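Local atomic coordinates of tRNA (guanine(6)-N2)-methyltransferase (Thermus thermophilus, PDB entry 3TMA), a protein that transfers a methyl group from S-adenosyl-L-methionine to N2 of guanosine 6 in tRNA(Phe), yielding N2-methylguanosine. Residues 97-102 / 135-140; 109-114 / 149-154. All blocks are in the same frame, centred on the assembly; numbering follows the deposited sequence.

Contact 1: 97-102 / 135-140; sequences AALALP and EALHRA. With PO4 (phosphate ion), chain B.
In the THUMP domain of this methyltransferase, helix 90-99 packs against helix 126-141 chiefly through Leu99, whose isobutyl group reaches into a patch formed by Ala136, Leu137 and Ala140. Within 97-102 and 135-140 the nearest CA atoms, those of Leu99 and Leu137, are 7.1 Å apart, and the branch of Leu99 spans that gap. Its CG stands opposite the carbonyl carbon (chi1 -66°), a torsion that carries both methyls across to the other helix. CD2 does most of the touching: it lies 4.1 Å from Ala136 CB and equally near Ala140 CB, one turn further on, and 3.8 Å from Ala136 O. The same methyl meets Leu137 CD2 at 4.3 Å, methyl to methyl, while CD1 also rests on Ala136 CB. No hydrogen bond joins the segments, and the alanines allow the leucine to lie close to the helix backbone. Ala98, on the buried side, turns its methyl toward helix 126-141 and also touches Leu165 of strand 162-168; its carbonyl accepts a hydrogen bond from Trp103.

At the solvent-facing border Arg139, bent at chi2 and chi3, holds a phosphate ion that was probably picked up from the crystallisation solution. Its NH2 donates to O3 of the phosphate at 2.9 Å (N-H...O 164°), and NH1 adds a weak bond to the same oxygen, the phosphorus lying in the guanidinium plane at its edge. Glu95 is a long, weak ion partner of NH1. Two helices side by side, both packed on the mixed sheet, make the helical layer of this alpha/beta THUMP-containing domain.

Contact 2: 109-114 / 149-154; sequences AGSFRV and RPAVRV
Pro150 lays its ring alongside the aliphatic part of Arg113, CG to CG at 3.6 Å, and its CG sits over the centre of one face of the Arg153 guanidinium. At Ala151 the backbone N donates to Ser111 OG (2.9 Å, N-H...O 158°); the serine's chi1 of 80° turns OG toward 149-154, where it accepts this N-H. Val152 gives a weak bond from its N to Ser111 O, whereas its carbonyl accepts the N-H of Arg113 at 3.2 Å from N to O. Arg153 crosses Arg113 at a slant, NH1 lying 3.8 Å from Arg113 CD, and NH1 forms a salt bridge with Glu115, which probably offsets the like charge; Arg153 is modelled in two conformations, and its contacts, Pro150 included, belong to one of them and are tentative. Val154 N donates to Arg113 O at 2.9 Å, the pairing continues to Glu115, and Val154 CG2 lies beside Phe112 CD2 at 4.0 Å. Arg113 bends back to its own strand, NE donating to Val114 O from above the carbonyl plane. Parallel pairing thus separates an apolar face of Phe112, Val114, Val152 and Val154 from a face of arginines, where the carbon chain of Arg113 lies along Pro150.

Helix 126-141 ties the two contacts together: it is the crossover of the beta-alpha-beta unit whose parallel strands pair in contact 2, and in contact 1 it receives helix 90-99. Leu137 belongs to both neighbourhoods, its CB lying 3.9 Å from Phe112 CZ and its CD1 4.0 Å from Val154 CG2. Contact 1 is smaller, purely apolar between its segments, and runs from buried alanine and leucine to an exposed border. Contact 2 buries more surface, is partly buried, and is held by backbone hydrogen bonds and one serine hydroxyl, at an edge strand of the sheet; it places Phe112, Val114 and Val154 under the helix and arginines on the other face.

Contact 1: 97-102 / 135-140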
loop_
_atom_site.group_PDB
_atom_site.type_symbol
_atom_site.label_atom_id
_atom_site.label_comp_id
_atom_site.label_asym_id
_atom_site.label_seq_id
_atom_site.Cartn_x
_atom_site.Cartn_y
_atom_site.Cartn_z
ATOM N N ALA A 97 9.235 -22.289 21.396
ATOM C CA ALA A 97 9.293 -22.103 19.951
ATOM C C ALA A 97 10.321 -21.040 19.554
ATOM O O ALA A 97 11.069 -21.246 18.596
ATOM C CB ALA A 97 7.937 -21.700 19.410
ATOM N N ALA A 98 10.302 -19.876 20.212
ATOM C CA ALA A 98 11.285 -18.815 19.886
ATOM C C ALA A 98 12.730 -19.289 20.080
ATOM O O ALA A 98 13.613 -18.994 19.242
ATOM C CB ALA A 98 11.046 -17.561 20.744
ATOM N N LEU A 99 12.980 -19.971 21.207
ATOM C CA LEU A 99 14.310 -20.461 21.512
ATOM C C LEU A 99 14.774 -21.599 20.589
ATOM O O LEU A 99 15.965 -21.809 20.475
ATOM C CB LEU A 99 14.438 -20.912 22.973
ATOM C CG LEU A 99 14.306 -19.768 23.963
ATOM C CD1 LEU A 99 14.312 -20.336 25.398
ATOM C CD2 LEU A 99 15.449 -18.734 23.755
ATOM N N ALA A 100 13.859 -22.288 19.901
ATOM C CA ALA A 100 14.278 -23.331 18.967
ATOM C C ALA A 100 14.638 -22.777 17.563
ATOM O O ALA A 100 15.098 -23.531 16.698
ATOM C CB ALA A 100 13.219 -24.418 18.878
ATOM N N LEU A 101 14.378 -21.489 17.326
ATOM C CA LEU A 101 14.673 -20.844 16.027
ATOM C C LEU A 101 16.065 -20.177 16.013
ATOM O O LEU A 101 16.521 -19.700 17.065
ATOM C CB LEU A 101 13.634 -19.759 15.739
ATOM C CG LEU A 101 12.213 -20.303 15.470
ATOM C CD1 LEU A 101 11.202 -19.147 15.336
ATOM C CD2 LEU A 101 12.228 -21.296 14.229
ATOM N N PRO A 102 16.648 -19.998 14.802
ATOM C CA PRO A 102 17.825 -19.122 14.614
ATOM C C PRO A 102 17.433 -17.632 14.537
ATOM O O PRO A 102 16.373 -17.305 14.000
ATOM C CB PRO A 102 18.402 -19.609 13.272
ATOM C CG PRO A 102 17.123 -20.003 12.466
ATOM C CD PRO A 102 16.155 -20.568 13.515
ATOM N N GLU A 135 12.514 -11.526 27.043
ATOM C CA GLU A 135 13.451 -11.859 28.109
ATOM C C GLU A 135 14.181 -13.152 27.806
ATOM O O GLU A 135 15.371 -13.228 28.085
ATOM C CB GLU A 135 12.797 -11.903 29.505
ATOM C CG GLU A 135 12.364 -10.499 29.966
ATOM C CD GLU A 135 11.747 -10.451 31.358
ATOM O OE1 GLU A 135 11.219 -11.491 31.866
ATOM O OE2 GLU A 135 11.772 -9.341 31.938
ATOM N N ALA A 136 13.507 -14.100 27.130
ATOM C CA ALA A 136 14.159 -15.371 26.739
ATOM C C ALA A 136 15.255 -15.102 25.703
ATOM O O ALA A 136 16.397 -15.633 25.816
ATOM C CB ALA A 136 13.135 -16.386 26.175
ATOM N N LEU A 137 14.940 -14.249 24.721
ATOM C CA LEU A 137 15.947 -13.887 23.723
ATOM C C LEU A 137 17.083 -13.070 24.294
ATOM O O LEU A 137 18.239 -13.261 23.896
ATOM C CB LEU A 137 15.332 -13.212 22.472
ATOM C CG LEU A 137 14.399 -14.126 21.679
ATOM C CD1 LEU A 137 13.576 -13.344 20.575
ATOM C CD2 LEU A 137 15.140 -15.305 21.105
ATOM N N HIS A 138 16.774 -12.115 25.169
ATOM C CA HIS A 138 17.808 -11.277 25.761
ATOM C C HIS A 138 18.769 -12.171 26.542
ATOM O O HIS A 138 20.006 -11.981 26.537
ATOM C CB HIS A 138 17.179 -10.219 26.696
ATOM C CG HIS A 138 18.168 -9.511 27.570
ATOM N ND1 HIS A 138 19.132 -8.663 27.065
ATOM C CD2 HIS A 138 18.363 -9.547 28.909
ATOM C CE1 HIS A 138 19.886 -8.216 28.059
ATOM N NE2 HIS A 138 19.445 -8.742 29.185
ATOM N N ARG A 139 18.211 -13.157 27.230
ATOM C CA ARG A 139 19.047 -14.066 28.020
ATOM C C ARG A 139 19.928 -14.983 27.156
ATOM O O ARG A 139 21.070 -15.293 27.518
ATOM C CB ARG A 139 18.167 -14.844 28.992
ATOM C CG ARG A 139 18.865 -16.079 29.601
ATOM C CD ARG A 139 17.892 -17.268 29.593
ATOM N NE ARG A 139 16.962 -17.138 30.702
ATOM C CZ ARG A 139 15.665 -17.418 30.634
ATOM N NH1 ARG A 139 15.136 -17.857 29.500
ATOM N NH2 ARG A 139 14.895 -17.263 31.703
ATOM N N ALA A 140 19.401 -15.432 26.003
ATOM C CA ALA A 140 20.169 -16.327 25.096
ATOM C C ALA A 140 21.196 -15.552 24.251
ATOM O O ALA A 140 22.253 -16.097 23.912
ATOM C CB ALA A 140 19.228 -17.128 24.152
HETATM P P PO4 B . 11.293 -18.384 32.106
HETATM O O1 PO4 B . 12.138 -19.445 32.784
HETATM O O2 PO4 B . 10.788 -17.409 33.152
HETATM O O3 PO4 B . 12.091 -17.597 31.087
HETATM O O4 PO4 B . 10.119 -19.051 31.424
#

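Contact 2: 109-114 / 149-154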
loop_
_atom_site.group_PDB
_atom_site.type_symbol
_atom_site.label_atom_id
_atom_site.label_comp_id
_atom_site.label_asym_id
_atom_site.label_seq_id
_atom_site.Cartn_x
_atom_site.Cartn_y
_atom_site.Cartn_z
ATOM N N ALA A 109 23.180 -6.104 15.074
ATOM C CA ALA A 109 22.072 -5.200 15.397
ATOM C C ALA A 109 22.276 -4.445 16.704
ATOM O O ALA A 109 22.203 -3.221 16.713
ATOM C CB ALA A 109 20.714 -5.906 15.361
ATOM N N GLY A 110 22.575 -5.151 17.793
ATOM C CA GLY A 110 22.840 -4.479 19.059
ATOM C C GLY A 110 21.699 -3.758 19.786
ATOM O O GLY A 110 21.929 -3.062 20.794
ATOM N N SER A 111 20.474 -3.889 19.285
ATOM C CA SER A 111 19.298 -3.747 20.151
ATOM C C SER A 111 18.112 -4.395 19.472
ATOM O O SER A 111 18.108 -4.536 18.222
ATOM C CB SER A 111 19.011 -2.271 20.471
ATOM O OG SER A 111 18.315 -1.625 19.402
ATOM N N PHE A 112 17.097 -4.778 20.245
ATOM C CA PHE A 112 15.873 -5.322 19.610
ATOM C C PHE A 112 14.643 -5.041 20.453
ATOM O O PHE A 112 14.752 -4.514 21.606
ATOM C CB PHE A 112 16.023 -6.832 19.313
ATOM C CG PHE A 112 15.830 -7.724 20.550
ATOM C CD1 PHE A 112 16.737 -7.681 21.601
ATOM C CD2 PHE A 112 14.707 -8.529 20.678
ATOM C CE1 PHE A 112 16.546 -8.463 22.784
ATOM C CE2 PHE A 112 14.521 -9.351 21.799
ATOM C CZ PHE A 112 15.443 -9.305 22.878
ATOM N N ARG A 113 13.465 -5.397 19.917
ATOM C CA ARG A 113 12.288 -5.510 20.764
ATOM C C ARG A 113 11.418 -6.586 20.152
ATOM O O ARG A 113 11.671 -6.991 19.020
ATOM C CB ARG A 113 11.530 -4.176 20.864
ATOM C CG ARG A 113 10.816 -3.738 19.584
ATOM C CD ARG A 113 9.844 -2.597 19.915
ATOM N NE ARG A 113 8.713 -3.158 20.648
ATOM C CZ ARG A 113 7.825 -2.447 21.340
ATOM N NH1 ARG A 113 7.946 -1.122 21.435
ATOM N NH2 ARG A 113 6.838 -3.081 21.982
ATOM N N VAL A 114 10.415 -7.053 20.906
ATOM C CA VAL A 114 9.386 -7.960 20.383
ATOM C C VAL A 114 8.098 -7.129 20.186
ATOM O O VAL A 114 7.763 -6.268 21.015
ATOM C CB VAL A 114 9.090 -9.125 21.352
ATOM C CG1 VAL A 114 8.048 -10.102 20.762
ATOM C CG2 VAL A 114 10.383 -9.913 21.708
ATOM N N ARG A 149 13.700 2.742 19.838
ATOM C CA ARG A 149 14.572 2.661 18.654
ATOM C C ARG A 149 15.225 1.269 18.493
ATOM O O ARG A 149 16.451 1.177 18.417
ATOM C CB ARG A 149 15.684 3.715 18.756
ATOM C CG ARG A 149 15.185 5.171 18.778
ATOM C CD ARG A 149 16.296 6.126 19.227
ATOM N NE ARG A 149 15.788 7.159 20.129
ATOM C CZ ARG A 149 16.273 8.392 20.201
ATOM N NH1 ARG A 149 15.747 9.255 21.059
ATOM N NH2 ARG A 149 17.269 8.769 19.405
ATOM N N PRO A 150 14.412 0.194 18.458
ATOM C CA PRO A 150 15.020 -1.133 18.255
ATOM C C PRO A 150 15.709 -1.209 16.898
ATOM O O PRO A 150 15.122 -0.817 15.888
ATOM C CB PRO A 150 13.821 -2.090 18.258
ATOM C CG PRO A 150 12.644 -1.234 17.839
ATOM C CD PRO A 150 12.936 0.153 18.391
ATOM N N ALA A 151 16.910 -1.770 16.864
ATOM C CA ALA A 151 17.543 -2.103 15.588
ATOM C C ALA A 151 16.909 -3.263 14.824
ATOM O O ALA A 151 17.037 -3.317 13.601
ATOM C CB ALA A 151 19.039 -2.322 15.755
ATOM N N VAL A 152 16.275 -4.214 15.518
ATOM C CA VAL A 152 15.620 -5.342 14.835
ATOM C C VAL A 152 14.300 -5.548 15.568
ATOM O O VAL A 152 14.251 -5.386 16.802
ATOM C CB VAL A 152 16.439 -6.637 14.999
ATOM C CG1 VAL A 152 15.677 -7.832 14.436
ATOM C CG2 VAL A 152 17.799 -6.506 14.324
ATOM N N ARG A 153 13.239 -5.858 14.840
ATOM C CA ARG A 153 11.960 -6.109 15.467
ATOM C C ARG A 153 11.582 -7.568 15.306
ATOM O O ARG A 153 11.399 -8.048 14.193
ATOM C CB ARG A 153 10.879 -5.176 14.904
ATOM C CG ARG A 153 11.201 -3.678 15.128
ATOM C CD ARG A 153 10.024 -2.748 14.760
ATOM N NE ARG A 153 10.415 -1.351 14.923
ATOM C CZ ARG A 153 9.900 -0.518 15.821
ATOM N NH1 ARG A 153 8.897 -0.899 16.601
ATOM N NH2 ARG A 153 10.375 0.718 15.915
ATOM N N VAL A 154 11.504 -8.264 16.432
ATOM C CA VAL A 154 11.015 -9.646 16.473
ATOM C C VAL A 154 9.478 -9.599 16.485
ATOM O O VAL A 154 8.882 -8.811 17.220
ATOM C CB VAL A 154 11.558 -10.394 17.761
ATOM C CG1 VAL A 154 10.841 -11.787 17.962
ATOM C CG2 VAL A 154 13.084 -10.610 17.633
#